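Local coordinates for histidine triad (HIT) protein (Marinobacter aquaeolei, PDB 3OHE) that probably acts as a nucleotide-processing hydrolase or transferase of the histidine triad family, and binds calcium ions in the crystal, at residues E18-D23 / Q55-F60; F3-R8 / I36-V41; A64-M69 / L92-R97. One frame throughout, in Å; residues are numbered along the deposited sequence.

Contact 1 (E18-D23 / Q55-F60); sequences ESRLCD and QQRLLF. With CA (calcium ion), chain D.
Arg20 and Arg57 stack their guanidinium groups where the tight turn between the first two strands of the HIT-fold sheet meets the long helix 52-72. Arg57 has the largest share of the contact. Its CB starts toward the turn, and CG packs 4.0 Å from Leu21 CB. A bend at chi2 (69°) then swings CD off the extended line. NE forms a salt bridge with Glu61, and NH2 comes within 3.6 Å of Arg20 CB. At the tip the guanidinium is sandwiched: Phe60 CD2 sits 3.6 Å above the centre of one face, while Arg20 takes the opposite one, planes 15° apart and centres 4.2 Å. NH1 comes within 3.7 Å of Arg20 NH1, a meeting of like charges that the carboxylates of Glu61 and the C-terminal Ala137, which pairs with Arg20, would probably ease. An alanine in place of Arg57 would probably deprive Arg20 of its stacking partner, setting it freer to turn, and leave Glu61 without that cation. Away from the turn, Gln56 OE1 binds a calcium ion at 2.4 Å, together with Glu53. Leucines suit this apolar side of the helix: the side chains of Leu21 and Leu58 cross at about a right angle, Leu21 CD2 4.1 Å from Leu58 CB. Ser19 OG, accepting from Cys22 N in an ST motif, steadies the turn, and Cys22 SG rests 3.8 Å from Leu58 CD1.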
# COMPACT_ATOMS: atom_id res chain seq x y z
N GLU A 18 -5.06 -19.90 4.92
CA GLU A 18 -4.61 -19.20 6.12
C GLU A 18 -3.09 -19.18 6.15
O GLU A 18 -2.45 -20.23 6.04
CB GLU A 18 -5.07 -19.96 7.38
CG GLU A 18 -6.56 -20.12 7.48
CD GLU A 18 -7.03 -21.01 8.62
OE1 GLU A 18 -6.23 -21.81 9.15
OE2 GLU A 18 -8.23 -20.89 8.95
N SER A 19 -2.53 -18.00 6.35
CA SER A 19 -1.12 -17.91 6.70
C SER A 19 -1.00 -17.98 8.24
O SER A 19 -2.02 -18.07 8.95
CB SER A 19 -0.55 -16.61 6.20
OG SER A 19 -1.18 -15.51 6.81
N ARG A 20 0.21 -17.87 8.75
CA ARG A 20 0.41 -17.90 10.19
C ARG A 20 -0.38 -16.78 10.86
O ARG A 20 -1.06 -17.02 11.87
CB ARG A 20 1.89 -17.80 10.54
CG ARG A 20 2.20 -18.21 11.98
CD ARG A 20 3.68 -18.27 12.29
NE ARG A 20 4.31 -19.28 11.44
CZ ARG A 20 5.61 -19.55 11.44
NH1 ARG A 20 6.43 -18.86 12.23
NH2 ARG A 20 6.09 -20.47 10.60
N LEU A 21 -0.36 -15.58 10.28
CA LEU A 21 -1.04 -14.43 10.88
C LEU A 21 -2.41 -14.08 10.28
O LEU A 21 -3.21 -13.45 10.97
CB LEU A 21 -0.09 -13.22 10.77
CG LEU A 21 -0.59 -11.86 11.32
CD1 LEU A 21 -0.80 -11.96 12.82
CD2 LEU A 21 0.41 -10.77 10.96
N CYS A 22 -2.64 -14.43 9.01
CA CYS A 22 -3.71 -13.82 8.24
C CYS A 22 -4.67 -14.79 7.60
O CYS A 22 -4.31 -15.90 7.17
CB CYS A 22 -3.16 -12.97 7.08
SG CYS A 22 -2.05 -11.63 7.57
N ASP A 23 -5.92 -14.35 7.45
CA ASP A 23 -6.79 -14.98 6.46
C ASP A 23 -6.37 -14.50 5.08
O ASP A 23 -6.11 -13.31 4.86
CB ASP A 23 -8.26 -14.63 6.73
CG ASP A 23 -8.86 -15.41 7.90
OD1 ASP A 23 -8.23 -16.36 8.44
OD2 ASP A 23 -10.02 -15.08 8.30
N GLN A 55 3.67 -6.53 12.90
CA GLN A 55 3.99 -5.79 11.68
C GLN A 55 5.05 -6.51 10.83
O GLN A 55 4.93 -6.60 9.60
CB GLN A 55 4.48 -4.37 11.97
CG GLN A 55 3.46 -3.46 12.62
CD GLN A 55 3.99 -2.05 12.82
OE1 GLN A 55 4.72 -1.53 11.95
NE2 GLN A 55 3.67 -1.43 13.95
N GLN A 56 6.10 -6.97 11.49
CA GLN A 56 7.17 -7.65 10.77
C GLN A 56 6.71 -8.99 10.18
O GLN A 56 7.15 -9.35 9.11
CB GLN A 56 8.40 -7.82 11.66
CG GLN A 56 9.11 -6.50 11.98
CD GLN A 56 10.40 -6.71 12.73
OE1 GLN A 56 10.64 -7.81 13.28
NE2 GLN A 56 11.26 -5.69 12.74
N ARG A 57 5.82 -9.70 10.85
CA ARG A 57 5.26 -10.91 10.27
C ARG A 57 4.39 -10.60 9.06
O ARG A 57 4.47 -11.30 8.04
CB ARG A 57 4.50 -11.72 11.32
CG ARG A 57 3.89 -13.02 10.78
CD ARG A 57 4.94 -14.05 10.43
NE ARG A 57 4.37 -15.08 9.58
CZ ARG A 57 5.08 -16.10 9.12
NH1 ARG A 57 6.32 -16.33 9.55
NH2 ARG A 57 4.52 -16.91 8.25
N LEU A 58 3.57 -9.57 9.16
CA LEU A 58 2.76 -9.16 8.03
C LEU A 58 3.64 -8.79 6.83
O LEU A 58 3.33 -9.15 5.70
CB LEU A 58 1.86 -7.97 8.40
CG LEU A 58 0.91 -7.46 7.30
CD1 LEU A 58 0.01 -8.58 6.77
CD2 LEU A 58 0.12 -6.28 7.87
N LEU A 59 4.72 -8.05 7.08
CA LEU A 59 5.65 -7.71 6.02
C LEU A 59 6.24 -8.96 5.37
O LEU A 59 6.33 -9.08 4.15
CB LEU A 59 6.77 -6.82 6.58
CG LEU A 59 7.98 -6.58 5.68
CD1 LEU A 59 7.61 -5.78 4.42
CD2 LEU A 59 9.11 -5.86 6.51
N PHE A 60 6.70 -9.90 6.20
CA PHE A 60 7.26 -11.16 5.67
C PHE A 60 6.24 -11.84 4.74
O PHE A 60 6.56 -12.24 3.62
CB PHE A 60 7.66 -12.12 6.81
CG PHE A 60 7.96 -13.49 6.33
CD1 PHE A 60 9.14 -13.78 5.70
CD2 PHE A 60 6.98 -14.48 6.39
CE1 PHE A 60 9.38 -15.08 5.23
CE2 PHE A 60 7.21 -15.76 5.90
CZ PHE A 60 8.41 -16.04 5.31
CA CA D . 11.76 -9.58 14.41
O HOH W 1 13.42 -7.69 13.83
O HOH W 2 12.20 -7.98 16.37

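Contact 2 (F3-R8 / I36-V41); sequences FQLHER and ILVPRV
Phe3 and Val41 bring the two backbones closest, with 5.4 Å between their CA atoms, as the N-terminal arm crosses the end of strand 34-39 in the HIT-fold sheet. The strand ends in an inverse gamma turn centred on Arg40, closed by a weak bond from Val41 N to Pro39 O. With no hydrogen bond between the segments, the contact rests on Phe3 packing against the turn's backbone and on apolar side chains. Phe3 CG, anti to the backbone N (chi1 172°), is placed over the turn, and the ring lies with one face on it: Arg40 CA stands 3.6 Å from the ring centroid and 12° off its normal, a CH-pi contact that suits a flat ring. Arg40 CG extends the cover, 3.8 Å from Phe3 CE2, before its guanidinium turns away to Asp23 and the carbonyl of Ser19. Val38 CG1 meets the ring at its edge, 3.8 Å from Phe3 CZ. The same methyl touches Leu5 CD1 at 4.0 Å, so one valine serves both Phe3 and Leu5. The side chain of Leu5 is about 6 Å from a bound calcium ion. Beyond it, His6 N-caps helix 7-12, its ND1 accepting from Arg8 N at 3.0 Å.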
# COMPACT_ATOMS: atom_id res chain seq x y z
N PHE A 3 -10.99 -12.08 17.19
CA PHE A 3 -11.03 -11.63 15.80
C PHE A 3 -12.28 -12.19 15.10
O PHE A 3 -12.59 -13.39 15.24
CB PHE A 3 -9.77 -12.05 15.04
CG PHE A 3 -9.84 -11.78 13.57
CD1 PHE A 3 -9.63 -10.51 13.11
CD2 PHE A 3 -10.17 -12.77 12.68
CE1 PHE A 3 -9.70 -10.22 11.77
CE2 PHE A 3 -10.25 -12.49 11.31
CZ PHE A 3 -10.00 -11.22 10.89
N GLN A 4 -12.95 -11.36 14.33
CA GLN A 4 -14.04 -11.80 13.48
C GLN A 4 -13.94 -11.09 12.15
O GLN A 4 -13.91 -9.85 12.09
CB GLN A 4 -15.39 -11.50 14.14
CG GLN A 4 -16.56 -12.05 13.37
CD GLN A 4 -17.84 -11.78 14.10
OE1 GLN A 4 -18.22 -12.52 15.04
NE2 GLN A 4 -18.47 -10.66 13.75
N LEU A 5 -13.87 -11.85 11.06
CA LEU A 5 -13.74 -11.24 9.74
C LEU A 5 -14.93 -10.30 9.49
O LEU A 5 -16.09 -10.66 9.72
CB LEU A 5 -13.71 -12.32 8.66
CG LEU A 5 -13.45 -11.83 7.24
CD1 LEU A 5 -12.06 -11.22 7.08
CD2 LEU A 5 -13.60 -12.99 6.23
N HIS A 6 -14.66 -9.10 8.99
CA HIS A 6 -15.68 -8.11 8.69
C HIS A 6 -16.62 -8.64 7.61
O HIS A 6 -16.17 -9.22 6.63
CB HIS A 6 -15.01 -6.80 8.27
CG HIS A 6 -15.93 -5.63 8.19
ND1 HIS A 6 -16.81 -5.45 7.16
CD2 HIS A 6 -16.08 -4.58 9.03
CE1 HIS A 6 -17.46 -4.31 7.34
NE2 HIS A 6 -17.02 -3.75 8.46
N GLU A 7 -17.92 -8.41 7.78
CA GLU A 7 -18.93 -8.93 6.86
C GLU A 7 -18.71 -8.48 5.43
O GLU A 7 -19.01 -9.25 4.50
CB GLU A 7 -20.34 -8.55 7.33
CG GLU A 7 -20.65 -7.05 7.29
CD GLU A 7 -21.09 -6.45 5.94
OE1 GLU A 7 -21.57 -7.19 5.03
OE2 GLU A 7 -20.97 -5.20 5.80
N ARG A 8 -18.22 -7.27 5.21
CA ARG A 8 -18.02 -6.79 3.83
C ARG A 8 -16.88 -7.55 3.16
O ARG A 8 -16.93 -7.89 1.98
CB ARG A 8 -17.78 -5.28 3.80
CG ARG A 8 -17.53 -4.69 2.44
CD ARG A 8 -18.65 -4.74 1.43
NE ARG A 8 -18.21 -4.06 0.20
CZ ARG A 8 -18.09 -2.73 0.04
NH1 ARG A 8 -18.41 -1.87 1.01
NH2 ARG A 8 -17.66 -2.25 -1.13
N ILE A 36 -6.09 -10.64 -0.75
CA ILE A 36 -6.13 -9.79 0.41
C ILE A 36 -5.61 -10.59 1.59
O ILE A 36 -6.02 -11.73 1.80
CB ILE A 36 -7.57 -9.29 0.64
CG1 ILE A 36 -8.05 -8.51 -0.60
CG2 ILE A 36 -7.65 -8.42 1.89
CD1 ILE A 36 -9.47 -8.06 -0.52
N LEU A 37 -4.69 -9.99 2.37
CA LEU A 37 -4.27 -10.54 3.66
C LEU A 37 -4.97 -9.79 4.77
O LEU A 37 -4.90 -8.56 4.82
CB LEU A 37 -2.76 -10.42 3.86
CG LEU A 37 -1.87 -11.24 2.94
CD1 LEU A 37 -0.40 -10.97 3.28
CD2 LEU A 37 -2.20 -12.72 3.08
N VAL A 38 -5.67 -10.53 5.64
CA VAL A 38 -6.38 -9.93 6.77
C VAL A 38 -5.76 -10.49 8.06
O VAL A 38 -6.02 -11.64 8.44
CB VAL A 38 -7.87 -10.21 6.77
CG1 VAL A 38 -8.56 -9.35 7.85
CG2 VAL A 38 -8.49 -9.95 5.38
N PRO A 39 -4.94 -9.69 8.78
CA PRO A 39 -4.37 -10.18 10.02
C PRO A 39 -5.48 -10.50 11.03
O PRO A 39 -6.39 -9.70 11.22
CB PRO A 39 -3.51 -9.01 10.52
CG PRO A 39 -3.26 -8.20 9.34
CD PRO A 39 -4.42 -8.36 8.41
N ARG A 40 -5.38 -11.68 11.65
CA ARG A 40 -6.42 -12.15 12.57
C ARG A 40 -6.18 -11.56 13.97
O ARG A 40 -5.90 -12.27 14.93
CB ARG A 40 -6.45 -13.66 12.64
CG ARG A 40 -6.93 -14.33 11.36
CD ARG A 40 -7.13 -15.83 11.57
NE ARG A 40 -5.84 -16.43 11.81
CZ ARG A 40 -5.02 -16.81 10.82
NH1 ARG A 40 -5.47 -16.87 9.57
NH2 ARG A 40 -3.80 -17.21 11.05
N VAL A 41 -6.29 -10.25 14.05
CA VAL A 41 -6.05 -9.48 15.28
C VAL A 41 -7.23 -8.52 15.39
O VAL A 41 -7.47 -7.74 14.47
CB VAL A 41 -4.72 -8.72 15.24
CG1 VAL A 41 -4.52 -7.92 16.54
CG2 VAL A 41 -3.53 -9.66 15.00

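Contact 3 (A64-M69 / L92-R97); sequences ALSEGM and LHHIVR
Leu65 and His94 form the centre of a buried contact between helix 52-72 and strand 92-97, whose short segments run nearly parallel, 17° apart, with their axes 9.2 Å from each other. The aromatic part is a CH-pi contact. Leu65 CD2 sits over the centre of the imidazole, 3.7 Å from the ring centroid and 11° off the normal: a leucine methyl rests against the pi face, which suits an apolar C-H donor.

The apolar part belongs to Met69, present here as selenomethionine. Its long, flexible chain reaches from the helix to the strand: SE lies 3.9 Å from His94 CB, where the two side chains cross at about a right angle. A turn at chi3 (73°) then carries CE to 3.8 Å from Val96 CG2, while the same methyl approaches His94 O at 3.7 Å. Val96, compact and beta-branched, fits a strand position facing the helix.

The polar part lies at the rim of the imidazole. In the conformer described, Ser66 OG stands in the ring plane, 3.4 Å from His94 CD2, and is itself hydrogen-bonded to Ser62 O. Both ring nitrogens have partners as well, His94 NE2 with Ser62 OG and ND1 with Val35 O. These bonds would fix the rotation of the ring and satisfy its polar atoms inside the core, where a histidine would otherwise be costly.

A helix laid along an antiparallel sheet in this way is the core of the HIT fold. The strand carries the end of the histidine-rich motif that names the family: His91 and His93 probably correspond to its last two histidines, while His94 turns inward to the helix.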
# COMPACT_ATOMS: atom_id res chain seq x y z
N ALA A 64 6.46 -12.15 0.58
CA ALA A 64 6.53 -13.51 0.03
C ALA A 64 5.35 -13.72 -0.93
O ALA A 64 5.50 -14.26 -2.04
CB ALA A 64 6.54 -14.57 1.15
N LEU A 65 4.16 -13.32 -0.50
CA LEU A 65 2.97 -13.41 -1.36
C LEU A 65 3.16 -12.63 -2.65
O LEU A 65 2.84 -13.13 -3.75
CB LEU A 65 1.74 -12.90 -0.62
CG LEU A 65 0.43 -12.88 -1.41
CD1 LEU A 65 -0.03 -14.32 -1.76
CD2 LEU A 65 -0.67 -12.13 -0.60
N SER A 66 3.65 -11.41 -2.56
CA SER A 66 3.79 -10.53 -3.73
C SER A 66 4.77 -11.14 -4.73
O SER A 66 4.44 -11.29 -5.92
CB SER A 66 4.31 -9.14 -3.36
OG SER A 66 3.39 -8.42 -2.59
N GLU A 67 5.96 -11.50 -4.28
CA GLU A 67 6.95 -12.07 -5.19
C GLU A 67 6.43 -13.35 -5.84
O GLU A 67 6.61 -13.59 -7.05
CB GLU A 67 8.27 -12.31 -4.47
CG GLU A 67 9.38 -12.69 -5.44
CD GLU A 67 10.76 -12.72 -4.89
OE1 GLU A 67 10.98 -12.41 -3.71
OE2 GLU A 67 11.67 -13.07 -5.70
N GLY A 68 5.79 -14.18 -5.05
CA GLY A 68 5.24 -15.43 -5.56
C GLY A 68 4.11 -15.22 -6.56
O GLY A 68 4.04 -15.95 -7.57
N MSE A 69 3.21 -14.26 -6.31
CA MSE A 69 2.14 -13.96 -7.26
C MSE A 69 2.69 -13.42 -8.56
O MSE A 69 2.16 -13.72 -9.64
CB MSE A 69 1.19 -12.93 -6.66
CG MSE A 69 0.28 -13.43 -5.57
SE MSE A 69 -0.94 -12.10 -4.90
CE MSE A 69 -2.18 -11.98 -6.40
N LEU A 92 -4.81 -6.00 3.55
CA LEU A 92 -3.75 -5.57 2.66
C LEU A 92 -3.99 -6.16 1.27
O LEU A 92 -3.98 -7.39 1.11
CB LEU A 92 -2.40 -6.00 3.29
CG LEU A 92 -1.11 -5.51 2.67
CD1 LEU A 92 -1.06 -3.96 2.74
CD2 LEU A 92 0.14 -6.11 3.37
N HIS A 93 -4.22 -5.29 0.30
CA HIS A 93 -4.46 -5.67 -1.11
C HIS A 93 -3.17 -5.98 -1.82
O HIS A 93 -2.20 -5.25 -1.69
CB HIS A 93 -5.11 -4.50 -1.86
CG HIS A 93 -6.43 -4.07 -1.31
ND1 HIS A 93 -7.58 -4.75 -1.59
CD2 HIS A 93 -6.76 -2.99 -0.58
CE1 HIS A 93 -8.58 -4.12 -1.01
NE2 HIS A 93 -8.11 -3.06 -0.38
N HIS A 94 -3.18 -7.07 -2.61
CA HIS A 94 -2.07 -7.46 -3.48
C HIS A 94 -2.64 -7.75 -4.86
O HIS A 94 -3.38 -8.73 -5.03
CB HIS A 94 -1.36 -8.72 -2.94
CG HIS A 94 -0.86 -8.59 -1.55
ND1 HIS A 94 -1.68 -8.62 -0.45
CD2 HIS A 94 0.38 -8.39 -1.08
CE1 HIS A 94 -0.95 -8.44 0.64
NE2 HIS A 94 0.31 -8.30 0.29
N ILE A 95 -2.34 -6.86 -5.81
CA ILE A 95 -2.99 -6.92 -7.13
C ILE A 95 -1.90 -7.02 -8.20
O ILE A 95 -0.99 -6.18 -8.26
CB ILE A 95 -3.85 -5.69 -7.39
CG1 ILE A 95 -4.81 -5.43 -6.20
CG2 ILE A 95 -4.64 -5.87 -8.70
CD1 ILE A 95 -5.54 -4.11 -6.25
N VAL A 96 -1.95 -8.09 -8.99
CA VAL A 96 -1.05 -8.23 -10.14
C VAL A 96 -1.55 -7.38 -11.29
O VAL A 96 -2.72 -7.47 -11.66
CB VAL A 96 -0.92 -9.71 -10.57
CG1 VAL A 96 -0.01 -9.81 -11.80
CG2 VAL A 96 -0.42 -10.57 -9.46
N ARG A 97 -0.66 -6.55 -11.83
CA ARG A 97 -1.00 -5.68 -12.95
C ARG A 97 -0.23 -6.07 -14.21
O ARG A 97 0.88 -6.62 -14.13
CB ARG A 97 -0.65 -4.21 -12.61
CG ARG A 97 -1.30 -3.70 -11.36
CD ARG A 97 -2.81 -3.74 -11.39
NE ARG A 97 -3.36 -3.01 -12.54
CZ ARG A 97 -3.60 -1.72 -12.56
NH1 ARG A 97 -3.37 -0.96 -11.52
NH2 ARG A 97 -4.07 -1.16 -13.67

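Overall arrangement
All three contacts reach one antiparallel sheet. Contacts 1 and 3 use successive parts of helix 52-72, their centres about 13 Å apart, and meet where Leu58 CD1 lies 4.2 Å from Leu92 CD2; both also touch the second subunit. Contact 1 joins contact 2, about 12 Å away between centres, through neighbouring strands, with Leu21 O probably accepting from Arg40 N at 2.9 Å. The centres of contacts 2 and 3 are about 18 Å apart, on opposite sides of the chain's centre, yet Leu37 bridges them: its CG approaches Leu65 CD2 at 3.9 Å. The calcium ions lie near contacts 1 and 2, whereas the strand of contact 3 carries part of the probable histidine-triad site.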